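Local coordinates for hemin degrading factor (Pseudomonas aeruginosa, PDB 4MF9), which binds heme and degrades it, and probably also carries it within the bacterial cell, at residues E307-R312 and E324-D329; S258-M263 and R347-E352; V60-D65 and N125-I130. All blocks are in the same frame, centred on the assembly; numbering follows the deposited sequence.

Contact 1 (E307-R312 and E324-D329); sequences ELWRVR and EAFDPD
Trp309 and Phe326 cross at about a right angle, the indole CD1 lying 3.7 Å from CE1 of the phenyl ring. Their planes are 82° apart, yet the approach is oblique, neither a stack nor an edge-to-face pair. In both residues CG stands anti to the carbonyl carbon (chi1 -71° in Trp309), which brings the two rings together on one face of the hairpin formed by strands 307-313 and 320-326. Helix 228-235 packs on this face, Leu232 touching both side chains.

The indole N-H has a polar partner in Glu307. Trp309 NE1 donates to OE1 of Glu307 over 3.0 Å, at 172° and in the ring plane, meeting the anti lone pair. The other oxygen, OE2 of Glu307, takes a water at 2.6 Å that also bonds Asp327 O, so the carboxylate ties the ring to the backbone just past the second strand. On the opposite face, CD1 of Leu308 lies 3.8 Å from CB of Ala325, a small side chain that suits the close non-hydrogen-bonded pair. Backbone bonds join Glu307 to Phe326 and Trp309 to Glu324 in antiparallel register.

Glu324 runs extended beyond CG and crosses Val311, whose CG2 sits 3.9 Å from CD of Glu324. Salt bridges from OE1 to Arg228 and from OE2 to Lys313 hold the buried carboxylate, with Ser322 OG also bonded to OE2. Because both bases bind heme, Glu324, itself close to the heme, is placed to orient them, consistent with a supporting layer of the pocket.

Contact 2 (S258-M263 and R347-E352); sequences SGLPIM and RDDWRE
The guanidinium of Arg347 carries Pro261 on one face: CG of the proline sits 3.4 Å above the plane, offset toward the rim, and CD of the same ring lies 3.3 Å from NH2 of Arg347. The two side chains cross at about a right angle, and the compact, rigid pyrrolidine presents CG and CD to the planar cation. Within its own segment NH2 of Arg347 forms a salt bridge 2.8 Å long to OD1 of Asp349, on the syn lone pair, with the acid 29° out of the guanidinium plane. The other flat group, the indole of Trp350, has CD2 of Leu260 at its edge, near the ring plane. CG2 of Ile262 meets it obliquely, 4.1 Å from CZ3 of Trp350, while NE1 of the indole bonds the backbone oxygen of Thr321.

These groups join the start of helix 348-355, where Arg347 holds the N-cap position, to the turn between helix 247-258 and strand 262-268. Gly259 ends the earlier helix with positive phi, at backbone angles where a CB would jam against the preceding carbonyl oxygen. Leu260 then reaches across with CG anti to its backbone N (chi1 168°) and slides past Asp349 in the opposite direction. Its CD2 rests 3.7 Å from CA of Trp350, a branched methyl end fitted against the helix backbone. Asp349, in the first helical turn, may also interact favourably with the helix dipole. One residue beyond Ile262 the strand enters the ligand pocket, where Met263 touches the heme.

Contact 3 (V60-D65 and N125-I130); sequences VRLRPD and NAVFAI
Arg61 meets Phe128 through a folded side chain: CG lies anti to the backbone N, and a bend at chi2 (100°) followed by another at chi3 turns NE back toward the ring. Phe128 projects from the same face of the sheet, and CG anti to its carbonyl carbon (chi1 -59°) sets the ring beside Arg61, whose NE comes within 3.6 Å of CE2 of Phe128. The ring atom CZ lies over one face of the guanidinium, although the two planes are 52° apart. An arginine suits this partly exposed place because its CB and CD can pack against CE2 of Phe128 and the neighbouring ring atoms, CB being 3.7 Å from CE2, while its folded end stays along strand 124-133, NH1 of Arg61 lying 3.8 Å from CB of Ala126. NH1 also makes a weak bond to a water, which donates to Asn125 O at 2.7 Å.

Beneath these side chains the strands run antiparallel, with Val60 and Ala129 bonded both ways and Leu62 N donating to Val127 O over 2.9 Å. On the other face CD1 of Leu62 rests 4.0 Å from CB of Ala129, the small alanine admitting the branched leucine. The first segment then leaves the sheet through an inverse gamma turn centred on Pro64, and CG1 of Val127 packs 3.5 Å from Arg63 O. Asp65 takes the N-cap position of helix 66-72.

Strand 59-62 is an outermost strand of its sheet, and strand 124-133 separates it from strand 138-146; Asn125 and Ala126 of strand 124-133 form a classic beta bulge opposite Phe145. Helix 166-173 lies against Val60 and Ala129, whereas helix 47-52 packs on Phe128.

Contacts 1 and 2 lie in one HemS/ChuX domain and reach the same beta-sheet, their nearest atoms about 7 Å apart; contact 3 lies in the other, across the centre of the chain, with its centre about 34 Å from that of contact 1. Contact 1 is the buried one, a hairpin whose carboxylates are tied to specific partners. Contacts 2 and 3 are partly buried, and in each a carbon of a nonpolar ring lies over one face of an arginine guanidinium. They differ in scaffold: contact 3 is a strand pairing with backbone bonds, contact 2 a helix-to-turn packing without any across it. Heme lies beside contacts 1 and 2, away from contact 3.

Contact 1 (E307-R312 and E324-D329)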
# COMPACT_ATOMS: atom_id res chain seq x y z
N GLU A 307 12.65 -9.33 -8.29
CA GLU A 307 12.81 -8.85 -9.67
C GLU A 307 12.50 -7.37 -9.77
O GLU A 307 11.64 -6.85 -9.05
CB GLU A 307 11.87 -9.58 -10.63
CG GLU A 307 11.82 -11.08 -10.51
CD GLU A 307 10.68 -11.68 -11.31
OE1 GLU A 307 10.34 -11.15 -12.40
OE2 GLU A 307 10.13 -12.69 -10.83
N LEU A 308 13.19 -6.72 -10.70
CA LEU A 308 13.03 -5.30 -10.93
C LEU A 308 12.94 -5.09 -12.44
O LEU A 308 13.84 -5.49 -13.20
CB LEU A 308 14.24 -4.52 -10.39
CG LEU A 308 14.05 -3.02 -10.57
CD1 LEU A 308 12.77 -2.56 -9.81
CD2 LEU A 308 15.26 -2.23 -10.15
N TRP A 309 11.84 -4.47 -12.89
CA TRP A 309 11.59 -4.29 -14.32
C TRP A 309 11.39 -2.84 -14.69
O TRP A 309 10.72 -2.09 -13.96
CB TRP A 309 10.32 -5.05 -14.71
CG TRP A 309 10.46 -6.52 -14.69
CD1 TRP A 309 10.34 -7.35 -13.61
CD2 TRP A 309 10.74 -7.35 -15.81
NE1 TRP A 309 10.53 -8.65 -14.00
CE2 TRP A 309 10.77 -8.68 -15.35
CE3 TRP A 309 10.96 -7.10 -17.18
CZ2 TRP A 309 11.03 -9.76 -16.20
CZ3 TRP A 309 11.20 -8.17 -18.01
CH2 TRP A 309 11.24 -9.49 -17.52
N ARG A 310 11.96 -2.45 -15.81
CA ARG A 310 11.59 -1.25 -16.49
C ARG A 310 10.43 -1.60 -17.46
O ARG A 310 10.56 -2.47 -18.22
CB ARG A 310 12.74 -0.64 -17.27
CG ARG A 310 12.41 0.47 -18.21
CD ARG A 310 13.64 1.24 -18.76
NE ARG A 310 14.69 0.36 -19.22
CZ ARG A 310 15.97 0.44 -18.88
NH1 ARG A 310 16.39 1.39 -18.06
NH2 ARG A 310 16.83 -0.40 -19.39
N VAL A 311 9.34 -0.87 -17.40
CA VAL A 311 8.17 -1.23 -18.21
C VAL A 311 7.69 -0.03 -18.99
O VAL A 311 7.67 1.09 -18.46
CB VAL A 311 7.01 -1.73 -17.32
CG1 VAL A 311 5.82 -2.21 -18.17
CG2 VAL A 311 7.49 -2.85 -16.40
N ARG A 312 7.30 -0.24 -20.24
CA ARG A 312 6.77 0.79 -21.08
C ARG A 312 5.39 0.38 -21.63
O ARG A 312 5.26 -0.65 -22.23
CB ARG A 312 7.73 1.21 -22.20
CG ARG A 312 9.21 1.14 -21.90
CD ARG A 312 10.06 1.48 -23.12
NE ARG A 312 11.45 1.52 -22.78
CZ ARG A 312 12.24 0.48 -22.80
NH1 ARG A 312 11.79 -0.67 -23.19
NH2 ARG A 312 13.48 0.61 -22.41
N GLU A 324 9.01 -1.42 -11.83
CA GLU A 324 8.15 -2.27 -11.02
C GLU A 324 9.00 -3.34 -10.32
O GLU A 324 9.71 -4.11 -10.97
CB GLU A 324 7.02 -2.86 -11.89
CG GLU A 324 6.28 -1.75 -12.65
CD GLU A 324 5.07 -2.21 -13.44
OE1 GLU A 324 4.73 -3.41 -13.41
OE2 GLU A 324 4.46 -1.34 -14.10
N ALA A 325 8.94 -3.35 -8.99
CA ALA A 325 9.70 -4.29 -8.18
C ALA A 325 8.75 -5.36 -7.64
O ALA A 325 7.66 -5.05 -7.14
CB ALA A 325 10.39 -3.57 -7.06
N PHE A 326 9.14 -6.60 -7.72
CA PHE A 326 8.38 -7.72 -7.28
C PHE A 326 9.11 -8.58 -6.24
O PHE A 326 10.31 -8.70 -6.28
CB PHE A 326 8.04 -8.61 -8.43
CG PHE A 326 7.31 -7.90 -9.55
CD1 PHE A 326 7.99 -7.22 -10.51
CD2 PHE A 326 5.94 -7.92 -9.61
CE1 PHE A 326 7.34 -6.60 -11.54
CE2 PHE A 326 5.27 -7.28 -10.61
CZ PHE A 326 5.97 -6.60 -11.56
N ASP A 327 8.35 -9.19 -5.35
CA ASP A 327 8.85 -10.18 -4.41
C ASP A 327 8.90 -11.58 -5.02
O ASP A 327 8.50 -11.72 -6.14
CB ASP A 327 8.06 -10.16 -3.12
CG ASP A 327 6.67 -10.63 -3.28
OD1 ASP A 327 6.34 -11.36 -4.19
OD2 ASP A 327 5.90 -10.29 -2.42
N PRO A 328 9.31 -12.59 -4.26
CA PRO A 328 9.40 -13.93 -4.76
C PRO A 328 8.06 -14.54 -5.10
O PRO A 328 8.08 -15.56 -5.68
CB PRO A 328 10.09 -14.70 -3.64
CG PRO A 328 11.00 -13.74 -3.07
CD PRO A 328 10.29 -12.39 -3.17
N ASP A 329 6.98 -13.94 -4.69
CA ASP A 329 5.66 -14.49 -4.98
C ASP A 329 5.02 -13.86 -6.23
O ASP A 329 3.90 -14.21 -6.61
CB ASP A 329 4.72 -14.34 -3.78
CG ASP A 329 5.20 -15.13 -2.58
OD1 ASP A 329 5.80 -16.21 -2.78
OD2 ASP A 329 4.98 -14.66 -1.44
O HOH W 1 9.12 -12.83 -8.49

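Contact 2 (S258-M263 and R347-E352)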
# COMPACT_ATOMS: atom_id res chain seq x y z
N SER A 258 18.45 15.37 -8.44
CA SER A 258 17.86 16.35 -9.34
C SER A 258 16.57 17.06 -9.04
O SER A 258 16.27 18.00 -9.67
CB SER A 258 17.73 15.75 -10.72
OG SER A 258 16.46 15.24 -11.04
N GLY A 259 15.82 16.62 -8.06
CA GLY A 259 14.58 17.28 -7.69
C GLY A 259 13.42 16.87 -8.58
O GLY A 259 12.36 17.50 -8.58
N LEU A 260 13.60 15.83 -9.35
CA LEU A 260 12.58 15.37 -10.23
C LEU A 260 11.35 14.86 -9.45
O LEU A 260 11.43 13.95 -8.72
CB LEU A 260 13.16 14.22 -11.04
CG LEU A 260 12.40 13.26 -11.90
CD1 LEU A 260 11.45 14.03 -12.73
CD2 LEU A 260 13.34 12.61 -12.87
N PRO A 261 10.23 15.44 -9.73
CA PRO A 261 8.97 14.97 -9.12
C PRO A 261 8.58 13.61 -9.69
O PRO A 261 8.45 13.44 -10.90
CB PRO A 261 7.97 16.05 -9.53
CG PRO A 261 8.55 16.62 -10.82
CD PRO A 261 10.03 16.60 -10.61
N ILE A 262 8.39 12.64 -8.80
CA ILE A 262 8.08 11.28 -9.22
C ILE A 262 6.78 10.84 -8.57
O ILE A 262 6.16 11.60 -7.84
CB ILE A 262 9.20 10.33 -8.81
CG1 ILE A 262 9.37 10.37 -7.29
CG2 ILE A 262 10.51 10.73 -9.50
CD1 ILE A 262 10.40 9.39 -6.76
N MET A 263 6.33 9.64 -8.85
CA MET A 263 5.19 9.01 -8.22
C MET A 263 5.61 7.67 -7.65
O MET A 263 6.25 6.93 -8.32
CB MET A 263 4.05 8.80 -9.20
CG MET A 263 3.54 10.05 -9.82
SD MET A 263 2.20 9.85 -10.96
CE MET A 263 0.92 9.53 -9.78
N ARG A 347 7.15 13.26 -18.48
CA ARG A 347 8.19 14.26 -18.63
C ARG A 347 9.49 13.66 -19.13
O ARG A 347 9.76 12.53 -18.87
CB ARG A 347 8.38 15.06 -17.35
CG ARG A 347 7.08 15.38 -16.67
CD ARG A 347 7.14 16.31 -15.50
NE ARG A 347 8.43 16.49 -14.88
CZ ARG A 347 8.79 17.60 -14.25
NH1 ARG A 347 7.94 18.59 -14.08
NH2 ARG A 347 9.98 17.69 -13.77
N ASP A 348 10.26 14.41 -19.88
CA ASP A 348 11.47 13.90 -20.45
C ASP A 348 12.49 13.54 -19.40
O ASP A 348 13.20 12.62 -19.55
CB ASP A 348 12.07 14.91 -21.45
CG ASP A 348 11.10 15.35 -22.53
OD1 ASP A 348 11.16 16.48 -23.04
OD2 ASP A 348 10.24 14.60 -22.91
N ASP A 349 12.55 14.30 -18.34
CA ASP A 349 13.53 14.07 -17.32
C ASP A 349 13.31 12.73 -16.64
O ASP A 349 14.21 11.99 -16.37
CB ASP A 349 13.67 15.30 -16.34
CG ASP A 349 12.39 15.65 -15.59
OD1 ASP A 349 12.32 16.73 -14.98
OD2 ASP A 349 11.44 14.87 -15.64
N TRP A 350 12.06 12.40 -16.44
CA TRP A 350 11.73 11.10 -15.89
C TRP A 350 12.15 9.98 -16.84
O TRP A 350 12.87 9.05 -16.44
CB TRP A 350 10.24 10.97 -15.57
CG TRP A 350 9.85 9.53 -15.36
CD1 TRP A 350 9.06 8.76 -16.17
CD2 TRP A 350 10.28 8.69 -14.28
NE1 TRP A 350 8.96 7.48 -15.65
CE2 TRP A 350 9.70 7.42 -14.49
CE3 TRP A 350 11.08 8.89 -13.16
CZ2 TRP A 350 9.91 6.36 -13.61
CZ3 TRP A 350 11.29 7.84 -12.30
CH2 TRP A 350 10.71 6.59 -12.53
N ARG A 351 11.77 10.11 -18.09
CA ARG A 351 12.01 9.06 -19.04
C ARG A 351 13.48 8.86 -19.21
O ARG A 351 13.91 7.80 -19.26
CB ARG A 351 11.27 9.32 -20.35
CG ARG A 351 11.67 8.36 -21.46
CD ARG A 351 10.92 8.56 -22.77
NE ARG A 351 9.49 8.47 -22.67
CZ ARG A 351 8.62 8.63 -23.65
NH1 ARG A 351 9.01 8.85 -24.89
NH2 ARG A 351 7.35 8.55 -23.37
N GLU A 352 14.25 9.91 -19.25
CA GLU A 352 15.66 9.82 -19.32
C GLU A 352 16.27 9.11 -18.12
O GLU A 352 17.09 8.29 -18.28
CB GLU A 352 16.27 11.20 -19.49
CG GLU A 352 17.78 11.18 -19.35
CD GLU A 352 18.41 12.54 -19.41
OE1 GLU A 352 19.53 12.63 -19.87
OE2 GLU A 352 17.78 13.52 -18.97

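Contact 3 (V60-D65 and N125-I130)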
# COMPACT_ATOMS: atom_id res chain seq x y z
N VAL A 60 -11.71 0.30 20.26
CA VAL A 60 -13.16 0.20 20.04
C VAL A 60 -13.39 -0.34 18.63
O VAL A 60 -12.75 0.11 17.67
CB VAL A 60 -13.86 1.59 20.19
CG1 VAL A 60 -15.34 1.49 19.81
CG2 VAL A 60 -13.70 2.15 21.60
N ARG A 61 -14.27 -1.32 18.48
CA ARG A 61 -14.59 -1.86 17.19
C ARG A 61 -15.57 -0.94 16.52
O ARG A 61 -16.48 -0.53 17.16
CB ARG A 61 -15.05 -3.29 17.23
CG ARG A 61 -15.89 -3.73 16.06
CD ARG A 61 -15.10 -4.51 15.03
NE ARG A 61 -14.93 -5.87 15.46
CZ ARG A 61 -15.09 -6.98 14.75
NH1 ARG A 61 -15.51 -7.01 13.52
NH2 ARG A 61 -14.88 -8.10 15.37
N LEU A 62 -15.32 -0.58 15.27
CA LEU A 62 -16.21 0.32 14.55
C LEU A 62 -17.00 -0.48 13.52
O LEU A 62 -16.65 -1.62 13.20
CB LEU A 62 -15.42 1.44 13.87
CG LEU A 62 -14.55 2.38 14.70
CD1 LEU A 62 -13.93 3.44 13.80
CD2 LEU A 62 -15.34 3.04 15.85
N ARG A 63 -18.07 0.07 13.01
CA ARG A 63 -18.77 -0.60 11.94
C ARG A 63 -17.99 -0.47 10.63
O ARG A 63 -17.45 0.52 10.38
CB ARG A 63 -20.18 -0.09 11.76
CG ARG A 63 -21.00 -0.02 13.02
CD ARG A 63 -22.43 0.29 12.65
NE ARG A 63 -22.54 1.42 11.78
CZ ARG A 63 -22.49 2.67 12.19
NH1 ARG A 63 -22.31 2.91 13.45
NH2 ARG A 63 -22.57 3.66 11.37
N PRO A 64 -18.01 -1.53 9.82
CA PRO A 64 -17.39 -1.46 8.49
C PRO A 64 -18.28 -0.72 7.50
O PRO A 64 -18.58 -1.24 6.42
CB PRO A 64 -17.27 -2.93 8.09
CG PRO A 64 -18.36 -3.60 8.82
CD PRO A 64 -18.45 -2.90 10.15
N ASP A 65 -18.69 0.49 7.86
CA ASP A 65 -19.55 1.33 7.05
C ASP A 65 -18.64 2.30 6.31
O ASP A 65 -18.50 3.45 6.72
CB ASP A 65 -20.50 2.10 7.98
CG ASP A 65 -21.62 2.82 7.24
OD1 ASP A 65 -21.52 3.06 6.02
OD2 ASP A 65 -22.61 3.18 7.91
N ASN A 125 -12.53 -5.99 6.00
CA ASN A 125 -13.37 -6.80 6.88
C ASN A 125 -13.71 -6.16 8.22
O ASN A 125 -14.89 -6.06 8.60
CB ASN A 125 -12.73 -8.16 7.12
CG ASN A 125 -13.60 -9.06 7.96
OD1 ASN A 125 -14.78 -9.25 7.66
ND2 ASN A 125 -13.05 -9.60 9.03
N ALA A 126 -12.69 -5.75 8.96
CA ALA A 126 -12.90 -5.20 10.28
C ALA A 126 -12.09 -3.92 10.43
O ALA A 126 -11.03 -3.75 9.81
CB ALA A 126 -12.52 -6.20 11.34
N VAL A 127 -12.61 -3.02 11.27
CA VAL A 127 -11.98 -1.72 11.49
C VAL A 127 -12.07 -1.34 12.97
O VAL A 127 -13.13 -1.48 13.59
CB VAL A 127 -12.62 -0.64 10.60
CG1 VAL A 127 -14.15 -0.73 10.66
CG2 VAL A 127 -12.15 0.74 11.01
N PHE A 128 -10.95 -0.90 13.54
CA PHE A 128 -10.88 -0.55 14.95
C PHE A 128 -10.34 0.86 15.16
O PHE A 128 -9.51 1.34 14.38
CB PHE A 128 -9.99 -1.54 15.71
CG PHE A 128 -10.46 -2.96 15.62
CD1 PHE A 128 -10.10 -3.76 14.53
CD2 PHE A 128 -11.26 -3.51 16.62
CE1 PHE A 128 -10.55 -5.07 14.45
CE2 PHE A 128 -11.70 -4.82 16.54
CZ PHE A 128 -11.35 -5.60 15.45
N ALA A 129 -10.83 1.52 16.20
CA ALA A 129 -10.27 2.80 16.60
C ALA A 129 -9.48 2.52 17.86
O ALA A 129 -10.05 2.05 18.86
CB ALA A 129 -11.38 3.80 16.88
N ILE A 130 -8.20 2.80 17.81
CA ILE A 130 -7.30 2.57 18.90
C ILE A 130 -6.92 3.89 19.60
O ILE A 130 -6.61 4.85 18.96
CB ILE A 130 -6.06 1.82 18.40
CG1 ILE A 130 -6.46 0.50 17.76
CG2 ILE A 130 -5.07 1.58 19.50
CD1 ILE A 130 -5.32 -0.36 17.32
O HOH W 2 -16.28 -6.24 10.95